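Local coordinates for IclR family transcriptional regulator (Brucella abortus, PDB 5WHM), which represses transcription as an IclR-type regulator, probably binding operator DNA through its helix-turn-helix domain and sensing a small effector through its C-terminal domain, at residues G29-R34 with H50-P55; K116-M121 with E138-M143; D125-V130 with E176-R181; N217-P222 with D249-R254. All blocks are in the same frame, centred on the assembly; numbering follows the deposited sequence.

Contact 1 (G29-R34 with H50-P55)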
loop_
_atom_site.group_PDB
_atom_site.type_symbol
_atom_site.label_atom_id
_atom_site.label_comp_id
_atom_site.label_asym_id
_atom_site.label_seq_id
_atom_site.Cartn_x
_atom_site.Cartn_y
_atom_site.Cartn_z
ATOM N N GLY C 29 3.239 -13.515 -12.472
ATOM C CA GLY C 29 3.975 -12.383 -11.921
ATOM C C GLY C 29 3.395 -11.879 -10.611
ATOM O O GLY C 29 4.139 -11.522 -9.692
ATOM N N LEU C 30 2.062 -11.829 -10.503
ATOM C CA LEU C 30 1.477 -11.378 -9.235
ATOM C C LEU C 30 1.709 -12.403 -8.132
ATOM O O LEU C 30 1.911 -12.028 -6.967
ATOM C CB LEU C 30 -0.014 -11.110 -9.397
ATOM C CG LEU C 30 -0.269 -9.846 -10.232
ATOM C CD1 LEU C 30 -1.691 -9.844 -10.729
ATOM C CD2 LEU C 30 -0.044 -8.622 -9.386
ATOM N N GLU C 31 1.711 -13.691 -8.483
ATOM C CA GLU C 31 2.061 -14.729 -7.514
ATOM C C GLU C 31 3.505 -14.564 -7.026
ATOM O O GLU C 31 3.794 -14.787 -5.845
ATOM C CB GLU C 31 1.848 -16.089 -8.166
ATOM C CG GLU C 31 1.388 -17.192 -7.272
ATOM C CD GLU C 31 0.186 -16.840 -6.370
ATOM O OE1 GLU C 31 -0.843 -16.310 -6.836
ATOM O OE2 GLU C 31 0.280 -17.125 -5.173
ATOM N N VAL C 32 4.430 -14.184 -7.918
ATOM C CA VAL C 32 5.790 -13.844 -7.496
ATOM C C VAL C 32 5.770 -12.675 -6.504
ATOM O O VAL C 32 6.413 -12.721 -5.452
ATOM C CB VAL C 32 6.677 -13.515 -8.723
ATOM C CG1 VAL C 32 7.991 -12.807 -8.281
ATOM C CG2 VAL C 32 6.983 -14.795 -9.548
ATOM N N LEU C 33 5.055 -11.599 -6.833
ATOM C CA LEU C 33 5.022 -10.461 -5.910
ATOM C C LEU C 33 4.397 -10.841 -4.572
ATOM O O LEU C 33 4.802 -10.313 -3.530
ATOM C CB LEU C 33 4.250 -9.291 -6.518
ATOM C CG LEU C 33 4.939 -8.590 -7.688
ATOM C CD1 LEU C 33 3.955 -7.602 -8.337
ATOM C CD2 LEU C 33 6.224 -7.890 -7.180
ATOM N N ARG C 34 3.445 -11.783 -4.569
ATOM C CA ARG C 34 2.842 -12.207 -3.296
ATOM C C ARG C 34 3.792 -13.016 -2.418
ATOM O O ARG C 34 3.457 -13.271 -1.251
ATOM C CB ARG C 34 1.588 -13.042 -3.541
ATOM C CG ARG C 34 0.377 -12.279 -4.044
ATOM C CD ARG C 34 -0.857 -13.204 -3.980
ATOM N NE ARG C 34 -2.103 -12.526 -4.335
ATOM C CZ ARG C 34 -3.014 -12.106 -3.452
ATOM N NH1 ARG C 34 -4.129 -11.495 -3.875
ATOM N NH2 ARG C 34 -2.820 -12.304 -2.151
ATOM N N HIS C 50 10.577 -22.204 -5.412
ATOM C CA HIS C 50 10.085 -23.178 -4.444
ATOM C C HIS C 50 8.711 -22.767 -3.928
ATOM O O HIS C 50 7.800 -23.595 -3.854
ATOM C CB HIS C 50 11.074 -23.349 -3.296
ATOM C CG HIS C 50 10.583 -24.278 -2.224
ATOM N ND1 HIS C 50 9.763 -23.865 -1.194
ATOM C CD2 HIS C 50 10.765 -25.609 -2.047
ATOM C CE1 HIS C 50 9.474 -24.897 -0.420
ATOM N NE2 HIS C 50 10.072 -25.967 -0.914
ATOM N N LYS C 51 8.534 -21.477 -3.595
ATOM C CA LYS C 51 7.261 -21.006 -3.047
ATOM C C LYS C 51 6.125 -21.103 -4.058
ATOM O O LYS C 51 4.977 -21.378 -3.687
ATOM C CB LYS C 51 7.382 -19.547 -2.590
ATOM C CG LYS C 51 8.176 -19.322 -1.316
ATOM C CD LYS C 51 8.200 -17.785 -1.029
ATOM C CE LYS C 51 9.015 -17.440 0.205
ATOM N NZ LYS C 51 8.517 -18.190 1.352
ATOM N N THR C 52 6.398 -20.787 -5.318
ATOM C CA THR C 52 5.344 -20.719 -6.320
ATOM C C THR C 52 5.136 -22.029 -7.060
ATOM O O THR C 52 4.084 -22.199 -7.680
ATOM C CB THR C 52 5.654 -19.650 -7.364
ATOM O OG1 THR C 52 6.909 -19.961 -8.004
ATOM C CG2 THR C 52 5.653 -18.204 -6.731
ATOM N N GLY C 53 6.113 -22.935 -7.040
ATOM C CA GLY C 53 6.076 -24.119 -7.880
ATOM C C GLY C 53 6.482 -23.888 -9.330
ATOM O O GLY C 53 6.562 -24.853 -10.089
ATOM N N LEU C 54 6.760 -22.647 -9.739
ATOM C CA LEU C 54 7.134 -22.378 -11.127
ATOM C C LEU C 54 8.592 -22.769 -11.384
ATOM O O LEU C 54 9.447 -22.650 -10.496
ATOM C CB LEU C 54 6.949 -20.892 -11.455
ATOM C CG LEU C 54 5.516 -20.354 -11.376
ATOM C CD1 LEU C 54 5.474 -18.815 -11.340
ATOM C CD2 LEU C 54 4.679 -20.930 -12.534
ATOM N N PRO C 55 8.918 -23.178 -12.609
ATOM C CA PRO C 55 10.330 -23.432 -12.943
ATOM C C PRO C 55 11.197 -22.182 -12.771
ATOM O O PRO C 55 10.761 -21.044 -12.982
ATOM C CB PRO C 55 10.275 -23.878 -14.414
ATOM C CG PRO C 55 8.850 -24.299 -14.647
ATOM C CD PRO C 55 8.025 -23.394 -13.761
#
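The methyl CG2 of T52 touches the backbone of helix 24-33, lying 4.0 Å from E31 O and 4.4 Å from V32 N. The methylene of E31 completes the touch, its CG 4.4 Å from T52 CG2. No hydrogen bond crosses, so the two helices meet by plain van der Waals packing over a small area. T52 suits the place because its two branches do different work. With chi1 at 59°, OG1 lies between the backbone N and the carbonyl carbon and turns back on its own chain, while CG2 is left to face E31. OG1 takes the backbone N-H of L54 (3.2 Å, nearly straight at 166°) in an ST turn and is also bonded to I48 O of the preceding helical turn. G53, at positive phi (79°), lets the chain leave helix 45-52, and P55 stands at the N-cap of helix 56-69. Farther out, R126 holds the E31 carboxylate through OE1, while V32 packs on L62 and L66 and L54 on V59, all from helix 56-69. Helices 45-52 and 56-69, joined by the turn at 53-55, with helix 24-33 packed against them, form the three-helix core of a helix-turn-helix domain, as expected of IclR regulators.

Contact 2 (K116-M121 with E138-M143)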
loop_
_atom_site.group_PDB
_atom_site.type_symbol
_atom_site.label_atom_id
_atom_site.label_comp_id
_atom_site.label_asym_id
_atom_site.label_seq_id
_atom_site.Cartn_x
_atom_site.Cartn_y
_atom_site.Cartn_z
ATOM N N LYS C 116 -11.154 1.910 25.528
ATOM C CA LYS C 116 -9.704 2.049 25.696
ATOM C C LYS C 116 -8.957 0.951 24.942
ATOM O O LYS C 116 -7.997 0.357 25.434
ATOM C CB LYS C 116 -9.323 2.079 27.183
ATOM C CG LYS C 116 -10.106 3.121 27.980
ATOM C CD LYS C 116 -9.493 3.374 29.348
ATOM C CE LYS C 116 -10.207 4.508 30.075
ATOM N NZ LYS C 116 -10.259 5.747 29.241
ATOM N N ALA C 117 -9.397 0.697 23.713
ATOM C CA ALA C 117 -8.838 -0.394 22.935
ATOM C C ALA C 117 -8.937 -0.056 21.446
ATOM O O ALA C 117 -9.730 0.791 21.034
ATOM C CB ALA C 117 -9.561 -1.706 23.239
ATOM N N ALA C 118 -8.157 -0.764 20.638
ATOM C CA ALA C 118 -8.130 -0.504 19.199
ATOM C C ALA C 118 -9.379 -1.040 18.485
ATOM O O ALA C 118 -9.836 -2.161 18.743
ATOM C CB ALA C 118 -6.873 -1.119 18.586
ATOM N N VAL C 119 -9.928 -0.230 17.581
ATOM C CA VAL C 119 -11.053 -0.609 16.727
ATOM C C VAL C 119 -10.555 -0.562 15.284
ATOM O O VAL C 119 -9.899 0.414 14.888
ATOM C CB VAL C 119 -12.264 0.319 16.935
ATOM C CG1 VAL C 119 -13.415 -0.009 16.009
ATOM C CG2 VAL C 119 -12.740 0.241 18.444
ATOM N N ALA C 120 -10.832 -1.624 14.518
ATOM C CA ALA C 120 -10.293 -1.745 13.164
ATOM C C ALA C 120 -11.406 -2.113 12.192
ATOM O O ALA C 120 -12.465 -2.636 12.579
ATOM C CB ALA C 120 -9.148 -2.785 13.079
HETATM N N MSE C 121 -11.140 -1.824 10.921
HETATM C CA MSE C 121 -11.979 -2.226 9.817
HETATM C C MSE C 121 -11.121 -3.064 8.834
HETATM O O MSE C 121 -10.017 -2.656 8.500
HETATM C CB MSE C 121 -12.574 -1.008 9.117
HETATM C CG MSE C 121 -13.444 -1.345 7.926
HETATM SE SE MSE C 121 -14.135 0.277 7.061
HETATM C CE MSE C 121 -12.466 1.122 6.404
ATOM N N GLU C 138 -8.198 7.313 22.602
ATOM C CA GLU C 138 -7.410 8.376 23.211
ATOM C C GLU C 138 -6.729 7.840 24.466
ATOM O O GLU C 138 -7.371 7.210 25.311
ATOM C CB GLU C 138 -8.316 9.563 23.549
ATOM C CG GLU C 138 -7.583 10.847 23.912
ATOM C CD GLU C 138 -8.528 12.024 24.079
ATOM O OE1 GLU C 138 -9.728 11.791 24.359
ATOM O OE2 GLU C 138 -8.071 13.181 23.925
ATOM N N GLY C 139 -5.415 8.044 24.561
ATOM C CA GLY C 139 -4.666 7.499 25.684
ATOM C C GLY C 139 -4.577 5.987 25.707
ATOM O O GLY C 139 -4.543 5.387 26.788
ATOM N N ASN C 140 -4.553 5.350 24.539
ATOM C CA ASN C 140 -4.333 3.915 24.428
ATOM C C ASN C 140 -2.886 3.689 23.996
ATOM O O ASN C 140 -2.439 4.243 22.984
ATOM C CB ASN C 140 -5.328 3.290 23.440
ATOM C CG ASN C 140 -5.158 1.783 23.296
ATOM O OD1 ASN C 140 -4.598 1.131 24.171
ATOM N ND2 ASN C 140 -5.636 1.226 22.174
HETATM N N MSE C 141 -2.148 2.908 24.784
HETATM C CA MSE C 141 -0.710 2.745 24.579
HETATM C C MSE C 141 -0.364 1.372 24.013
HETATM O O MSE C 141 0.750 0.879 24.189
HETATM C CB MSE C 141 0.039 2.962 25.894
HETATM C CG MSE C 141 -0.503 4.103 26.738
HETATM SE SE MSE C 141 0.129 5.864 26.188
HETATM C CE MSE C 141 0.882 6.449 27.898
ATOM N N THR C 142 -1.336 0.748 23.355
ATOM C CA THR C 142 -1.088 -0.481 22.615
ATOM C C THR C 142 -0.494 -0.123 21.256
ATOM O O THR C 142 -0.946 0.823 20.605
ATOM C CB THR C 142 -2.386 -1.280 22.444
ATOM O OG1 THR C 142 -3.085 -1.348 23.698
ATOM C CG2 THR C 142 -2.099 -2.701 21.952
HETATM N N MSE C 143 0.540 -0.858 20.847
HETATM C CA MSE C 143 1.148 -0.722 19.520
HETATM C C MSE C 143 0.088 -0.867 18.410
HETATM O O MSE C 143 -0.677 -1.831 18.398
HETATM C CB MSE C 143 2.258 -1.768 19.373
HETATM C CG MSE C 143 3.022 -1.763 18.065
HETATM SE SE MSE C 143 3.660 -3.575 17.668
HETATM C CE MSE C 143 2.338 -4.080 16.300
#
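N140 lays its amide against the backbone of K116-A118, and nearly all of the contact is van der Waals touch between polar groups. ND2 comes 3.6 Å from A117 C and the same distance from A118 N, resting on the peptide link between these two residues. On its other branch OD1 is 3.7 Å from K116 O. Two carbonyl oxygens cannot bond to each other, and no hydrogen bond crosses the contact. The small side chains of A117 and A118 suit this closeness: A117 CB points away from the loop and packs on L242, while A118 CB faces the amide, 4.5 Å from ND2.

The hydrogen bonds of the N140 amide lie within the loop. CG of N140 is anti to its backbone N (chi1 -179°), which carries the amide across to residues 116-118, and the rotation about CB-CG (chi2 21°) turns OD1 to T142. The hydroxyl OG1 of T142 donates to OD1 at 2.9 Å, tilted 24° from the carbonyl plane, and T142 N adds a weak bond to the same oxygen.

K116 leaves helix 101-115 with positive phi, and its O accepts a hydrogen bond from Q241 NE2; E138 N is bonded to D113 OD1 of that helix. The chemistry therefore implies an amide held from within its own loop: T142 fixes its rotation, and it then packs by shape, without a directional bond, against residues 116-118, between helix 101-115 and strand 118-125.

Contact 3 (D125-V130 with E176-R181)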
loop_
_atom_site.group_PDB
_atom_site.type_symbol
_atom_site.label_atom_id
_atom_site.label_comp_id
_atom_site.label_asym_id
_atom_site.label_seq_id
_atom_site.Cartn_x
_atom_site.Cartn_y
_atom_site.Cartn_z
ATOM N N ASP C 125 -8.556 -10.981 1.977
ATOM C CA ASP C 125 -7.779 -11.264 0.759
ATOM C C ASP C 125 -7.226 -12.681 0.901
ATOM O O ASP C 125 -6.383 -12.934 1.772
ATOM C CB ASP C 125 -6.646 -10.234 0.519
ATOM C CG ASP C 125 -5.736 -10.618 -0.701
ATOM O OD1 ASP C 125 -4.583 -11.071 -0.515
ATOM O OD2 ASP C 125 -6.193 -10.488 -1.863
ATOM N N ARG C 126 -7.736 -13.598 0.068
ATOM C CA ARG C 126 -7.436 -15.032 0.078
ATOM C C ARG C 126 -7.728 -15.624 1.449
ATOM O O ARG C 126 -8.893 -15.684 1.847
ATOM C CB ARG C 126 -5.993 -15.330 -0.352
ATOM C CG ARG C 126 -5.783 -15.109 -1.828
ATOM C CD ARG C 126 -4.554 -15.832 -2.338
ATOM N NE ARG C 126 -4.262 -15.358 -3.673
ATOM C CZ ARG C 126 -3.248 -15.781 -4.410
ATOM N NH1 ARG C 126 -2.401 -16.697 -3.943
ATOM N NH2 ARG C 126 -3.091 -15.275 -5.614
ATOM N N LEU C 127 -6.695 -16.047 2.181
ATOM C CA LEU C 127 -6.899 -16.666 3.492
ATOM C C LEU C 127 -6.491 -15.745 4.646
ATOM O O LEU C 127 -6.197 -16.226 5.747
ATOM C CB LEU C 127 -6.147 -18.001 3.566
ATOM C CG LEU C 127 -6.515 -19.046 2.495
ATOM C CD1 LEU C 127 -5.530 -20.232 2.444
ATOM C CD2 LEU C 127 -7.938 -19.556 2.699
ATOM N N SER C 128 -6.479 -14.424 4.421
ATOM C CA SER C 128 -6.134 -13.449 5.447
ATOM C C SER C 128 -7.162 -12.318 5.476
ATOM O O SER C 128 -7.893 -12.084 4.510
ATOM C CB SER C 128 -4.724 -12.860 5.208
ATOM O OG SER C 128 -3.714 -13.863 5.293
HETATM N N MSE C 129 -7.224 -11.635 6.615
HETATM C CA MSE C 129 -7.967 -10.383 6.777
HETATM C C MSE C 129 -6.962 -9.248 6.694
HETATM O O MSE C 129 -5.912 -9.311 7.321
HETATM C CB MSE C 129 -8.718 -10.357 8.131
HETATM C CG MSE C 129 -9.800 -11.452 8.285
HETATM SE SE MSE C 129 -11.106 -11.497 6.817
HETATM C CE MSE C 129 -11.980 -9.796 7.163
ATOM N N VAL C 130 -7.255 -8.230 5.884
ATOM C CA VAL C 130 -6.376 -7.087 5.672
ATOM C C VAL C 130 -6.990 -5.883 6.381
ATOM O O VAL C 130 -8.129 -5.511 6.095
ATOM C CB VAL C 130 -6.215 -6.790 4.165
ATOM C CG1 VAL C 130 -5.225 -5.651 3.947
ATOM C CG2 VAL C 130 -5.784 -8.070 3.413
ATOM N N GLU C 176 -12.678 -26.068 3.335
ATOM C CA GLU C 176 -12.069 -27.233 2.701
ATOM C C GLU C 176 -10.633 -26.927 2.317
ATOM O O GLU C 176 -9.741 -27.757 2.497
ATOM C CB GLU C 176 -12.887 -27.663 1.479
ATOM N N HIS C 177 -10.388 -25.702 1.852
ATOM C CA HIS C 177 -9.044 -25.261 1.505
ATOM C C HIS C 177 -8.146 -25.130 2.732
ATOM O O HIS C 177 -6.939 -25.388 2.653
ATOM C CB HIS C 177 -9.130 -23.924 0.768
ATOM C CG HIS C 177 -8.124 -23.785 -0.312
ATOM N ND1 HIS C 177 -6.874 -23.249 -0.094
ATOM C CD2 HIS C 177 -8.160 -24.151 -1.615
ATOM C CE1 HIS C 177 -6.188 -23.272 -1.222
ATOM N NE2 HIS C 177 -6.946 -23.817 -2.159
ATOM N N ILE C 178 -8.702 -24.697 3.867
ATOM C CA ILE C 178 -7.894 -24.529 5.075
ATOM C C ILE C 178 -7.559 -25.881 5.704
ATOM O O ILE C 178 -6.512 -26.037 6.350
ATOM C CB ILE C 178 -8.622 -23.588 6.053
ATOM C CG1 ILE C 178 -8.504 -22.139 5.566
ATOM C CG2 ILE C 178 -8.084 -23.739 7.464
ATOM C CD1 ILE C 178 -9.412 -21.192 6.283
ATOM N N ARG C 179 -8.410 -26.889 5.494
ATOM C CA ARG C 179 -8.171 -28.229 6.018
ATOM C C ARG C 179 -6.940 -28.888 5.402
ATOM O O ARG C 179 -6.387 -29.820 5.996
ATOM C CB ARG C 179 -9.411 -29.092 5.770
ATOM C CG ARG C 179 -9.512 -30.345 6.613
ATOM C CD ARG C 179 -10.906 -30.927 6.491
ATOM N NE ARG C 179 -11.084 -31.703 5.267
ATOM C CZ ARG C 179 -11.201 -33.032 5.235
ATOM N NH1 ARG C 179 -11.171 -33.731 6.366
ATOM N NH2 ARG C 179 -11.353 -33.666 4.075
ATOM N N GLU C 180 -6.498 -28.424 4.231
ATOM C CA GLU C 180 -5.345 -28.996 3.544
ATOM C C GLU C 180 -4.046 -28.303 3.934
ATOM O O GLU C 180 -3.013 -28.962 4.095
ATOM C CB GLU C 180 -5.546 -28.908 2.031
ATOM C CG GLU C 180 -6.909 -29.392 1.565
ATOM C CD GLU C 180 -6.828 -30.628 0.690
ATOM O OE1 GLU C 180 -5.837 -31.382 0.802
ATOM O OE2 GLU C 180 -7.757 -30.843 -0.119
ATOM N N ARG C 181 -4.085 -26.979 4.083
ATOM C CA ARG C 181 -2.921 -26.244 4.565
ATOM C C ARG C 181 -2.490 -26.717 5.949
ATOM O O ARG C 181 -1.310 -26.601 6.302
ATOM C CB ARG C 181 -3.238 -24.749 4.587
ATOM C CG ARG C 181 -2.041 -23.832 4.416
ATOM C CD ARG C 181 -2.448 -22.569 3.669
ATOM N NE ARG C 181 -3.169 -22.890 2.438
ATOM C CZ ARG C 181 -2.602 -23.011 1.241
ATOM N NH1 ARG C 181 -3.344 -23.311 0.183
ATOM N NH2 ARG C 181 -1.295 -22.830 1.096
#
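L127 and R181 owe their meeting to their torsions. In L127, CG stands anti to the carbonyl carbon (chi1 -58°), which sends both methyls toward helix 168-181; the chain of R181 bends at chi2 and again at chi3 (-51°), bringing NE alongside the leucine methyl CD1. The forked end of the leucine then serves three neighbours. CD2 lies 3.9 Å from I178 CG1, an apolar pair whose side chains slide past each other in opposite directions. CD1 approaches R181 NE to 3.6 Å and reaches H177 ND1 at 4.2 Å, oblique to both flat groups. ND1 of H177 itself lies in plane at the edge of the R181 guanidinium. The contact buries R181 NE, which has no polar partner in the model; R181 is poorly ordered, so this detail is tentative. Leucine suits the turn because its two methyls can reach apart, CD2 to the apolar I178 and CD1 to the ring of H177 and the aliphatic CD of R181 (4.1 Å).

Residues 125-128 form a type II' turn, closed by S128 N to D125 O at 3.0 Å. This hairpin joins strands 118-125 and 128-135 of the six-stranded sheet. Its tip meets the C-terminal end of helix 168-181, whose I178 also packs on W186 of helix 186-203, while H177 touches the N-terminal loop at L8 and T9.

Contact 4 (N217-P222 with D249-R254). With ACY (acetic acid), chain J.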
loop_
_atom_site.group_PDB
_atom_site.type_symbol
_atom_site.label_atom_id
_atom_site.label_comp_id
_atom_site.label_asym_id
_atom_site.label_seq_id
_atom_site.Cartn_x
_atom_site.Cartn_y
_atom_site.Cartn_z
ATOM N N ASN C 217 -7.562 -10.469 23.406
ATOM C CA ASN C 217 -8.962 -10.832 23.217
ATOM C C ASN C 217 -9.621 -9.802 22.313
ATOM O O ASN C 217 -9.265 -8.621 22.339
ATOM C CB ASN C 217 -9.736 -10.876 24.516
ATOM C CG ASN C 217 -9.212 -11.908 25.477
ATOM O OD1 ASN C 217 -8.484 -12.822 25.102
ATOM N ND2 ASN C 217 -9.606 -11.778 26.734
ATOM N N SER C 218 -10.623 -10.244 21.558
ATOM C CA SER C 218 -11.224 -9.353 20.587
ATOM C C SER C 218 -12.587 -9.887 20.175
ATOM O O SER C 218 -12.882 -11.085 20.326
ATOM C CB SER C 218 -10.274 -9.214 19.374
ATOM O OG SER C 218 -10.964 -8.804 18.219
ATOM N N VAL C 219 -13.438 -8.973 19.719
ATOM C CA VAL C 219 -14.788 -9.311 19.265
ATOM C C VAL C 219 -14.956 -8.631 17.920
ATOM O O VAL C 219 -14.419 -7.545 17.709
ATOM C CB VAL C 219 -15.874 -8.836 20.261
ATOM C CG1 VAL C 219 -15.784 -7.326 20.499
ATOM C CG2 VAL C 219 -17.295 -9.228 19.809
ATOM N N ALA C 220 -15.690 -9.262 17.004
ATOM C CA ALA C 220 -15.825 -8.695 15.660
ATOM C C ALA C 220 -17.249 -8.864 15.161
ATOM O O ALA C 220 -17.961 -9.807 15.553
ATOM C CB ALA C 220 -14.847 -9.346 14.651
ATOM N N VAL C 221 -17.659 -7.933 14.306
ATOM C CA VAL C 221 -19.016 -7.902 13.752
ATOM C C VAL C 221 -18.909 -7.619 12.261
ATOM O O VAL C 221 -18.277 -6.619 11.873
ATOM C CB VAL C 221 -19.884 -6.833 14.431
ATOM C CG1 VAL C 221 -21.201 -6.648 13.684
ATOM C CG2 VAL C 221 -20.149 -7.195 15.907
ATOM N N PRO C 222 -19.494 -8.438 11.392
ATOM C CA PRO C 222 -19.360 -8.201 9.951
ATOM C C PRO C 222 -20.465 -7.288 9.428
ATOM O O PRO C 222 -21.500 -7.082 10.060
ATOM C CB PRO C 222 -19.489 -9.614 9.366
ATOM C CG PRO C 222 -20.526 -10.278 10.314
ATOM C CD PRO C 222 -20.295 -9.646 11.684
ATOM N N ASP C 249 -20.933 -8.816 27.097
ATOM C CA ASP C 249 -22.009 -8.030 27.686
ATOM C C ASP C 249 -21.983 -6.555 27.284
ATOM O O ASP C 249 -23.018 -5.882 27.373
ATOM C CB ASP C 249 -21.928 -8.097 29.208
ATOM C CG ASP C 249 -22.243 -9.497 29.766
ATOM O OD1 ASP C 249 -22.507 -10.455 28.989
ATOM O OD2 ASP C 249 -22.221 -9.616 31.007
ATOM N N ASP C 250 -20.824 -6.031 26.890
ATOM C CA ASP C 250 -20.655 -4.588 26.747
ATOM C C ASP C 250 -20.107 -4.261 25.355
ATOM O O ASP C 250 -20.797 -3.649 24.534
ATOM C CB ASP C 250 -19.732 -4.056 27.867
ATOM C CG ASP C 250 -19.620 -2.512 27.888
ATOM O OD1 ASP C 250 -20.426 -1.835 27.214
ATOM O OD2 ASP C 250 -18.733 -1.969 28.598
ATOM N N ILE C 251 -18.880 -4.671 25.057
ATOM C CA ILE C 251 -18.253 -4.219 23.806
ATOM C C ILE C 251 -18.961 -4.820 22.589
ATOM O O ILE C 251 -19.219 -4.129 21.587
ATOM C CB ILE C 251 -16.750 -4.545 23.801
ATOM C CG1 ILE C 251 -16.037 -3.873 24.981
ATOM C CG2 ILE C 251 -16.085 -4.047 22.465
ATOM C CD1 ILE C 251 -16.370 -2.413 25.149
ATOM N N GLY C 252 -19.242 -6.119 22.629
ATOM C CA GLY C 252 -19.877 -6.784 21.514
ATOM C C GLY C 252 -21.180 -6.122 21.090
ATOM O O GLY C 252 -21.346 -5.740 19.922
ATOM N N PRO C 253 -22.137 -5.983 22.033
ATOM C CA PRO C 253 -23.372 -5.232 21.725
ATOM C C PRO C 253 -23.125 -3.811 21.221
ATOM O O PRO C 253 -23.760 -3.387 20.246
ATOM C CB PRO C 253 -24.128 -5.260 23.068
ATOM C CG PRO C 253 -23.733 -6.581 23.655
ATOM C CD PRO C 253 -22.269 -6.733 23.307
ATOM N N ARG C 254 -22.206 -3.067 21.836
ATOM C CA ARG C 254 -21.870 -1.743 21.305
ATOM C C ARG C 254 -21.304 -1.825 19.893
ATOM O O ARG C 254 -21.553 -0.941 19.066
ATOM C CB ARG C 254 -20.866 -1.042 22.213
ATOM C CG ARG C 254 -21.417 -0.686 23.554
ATOM C CD ARG C 254 -20.291 -0.276 24.459
ATOM N NE ARG C 254 -20.283 1.161 24.641
ATOM C CZ ARG C 254 -20.742 1.769 25.726
ATOM N NH1 ARG C 254 -21.219 1.057 26.734
ATOM N NH2 ARG C 254 -20.701 3.085 25.800
HETATM C C ACY J . -8.763 -10.419 16.274
HETATM O O ACY J . -9.682 -9.998 15.526
HETATM O OXT ACY J . -8.778 -11.539 16.856
HETATM C CH3 ACY J . -7.565 -9.535 16.484
#
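V219 presses both methyls on helix 244-265, and the tight part of the contact is centred there. CG1 meets I251 CG2 at 3.8 Å, and CG2 rests on the bare CA of G252 at 3.9 Å. With chi1 at 57°, CG1 sits between the backbone N and the carbonyl carbon, and CG2 is anti to N, turning both branches to the helix. Glycine suits position 252 because a CB would clash with P253 CD and come close to V219 CG2. Strand and helix run nearly parallel, 25° apart with their axes 8.4 Å from each other. V221 touches more loosely, its CG2 4.4 Å from G252 O, and also packs on L255, I256 and V259.

Away from the strand the helix turns a polar side to helix 101-115: R254 NH1 binds the syn lone pair of D250 OD1 in a 3.0 Å salt bridge, and both residues also meet Y114. A pi-type turn at 249-251 precedes a kink at P253, whose ring N cannot donate to the turn before. On the other face of the strand, S218 OG, bonded to S157, weakly approaches an acetic acid, probably from the crystallisation liquor, held also by S157 OG, V158 N and N234 ND2. It marks a polar pocket, perhaps near where an effector could bind. The helix packed along an antiparallel sheet is consistent with the GAF-like domain of IclR proteins.

From the N terminus, contact 1 closes first, bringing helices 24-33 and 45-52 together across fifteen intervening residues within the DNA-binding domain. Contacts 2 and 3 cross, since 125-130 falls between 116-121 and 138-143: contact 2 ties the loop after strand 128-135 to the segment leading into strand 118-125, whereas contact 3 spans a longer excursion to join the hairpin between those strands to helix 168-181. Contact 4 closes last, in series, fixing the C-terminal helix to the same sheet; its centre is 14 Å from that of contact 2. Contacts 1 and 3 touch each other through the salt bridges R34-D125 and E31-R126, which tie the helix-turn-helix part to the C-terminal part, and both also touch the second subunit.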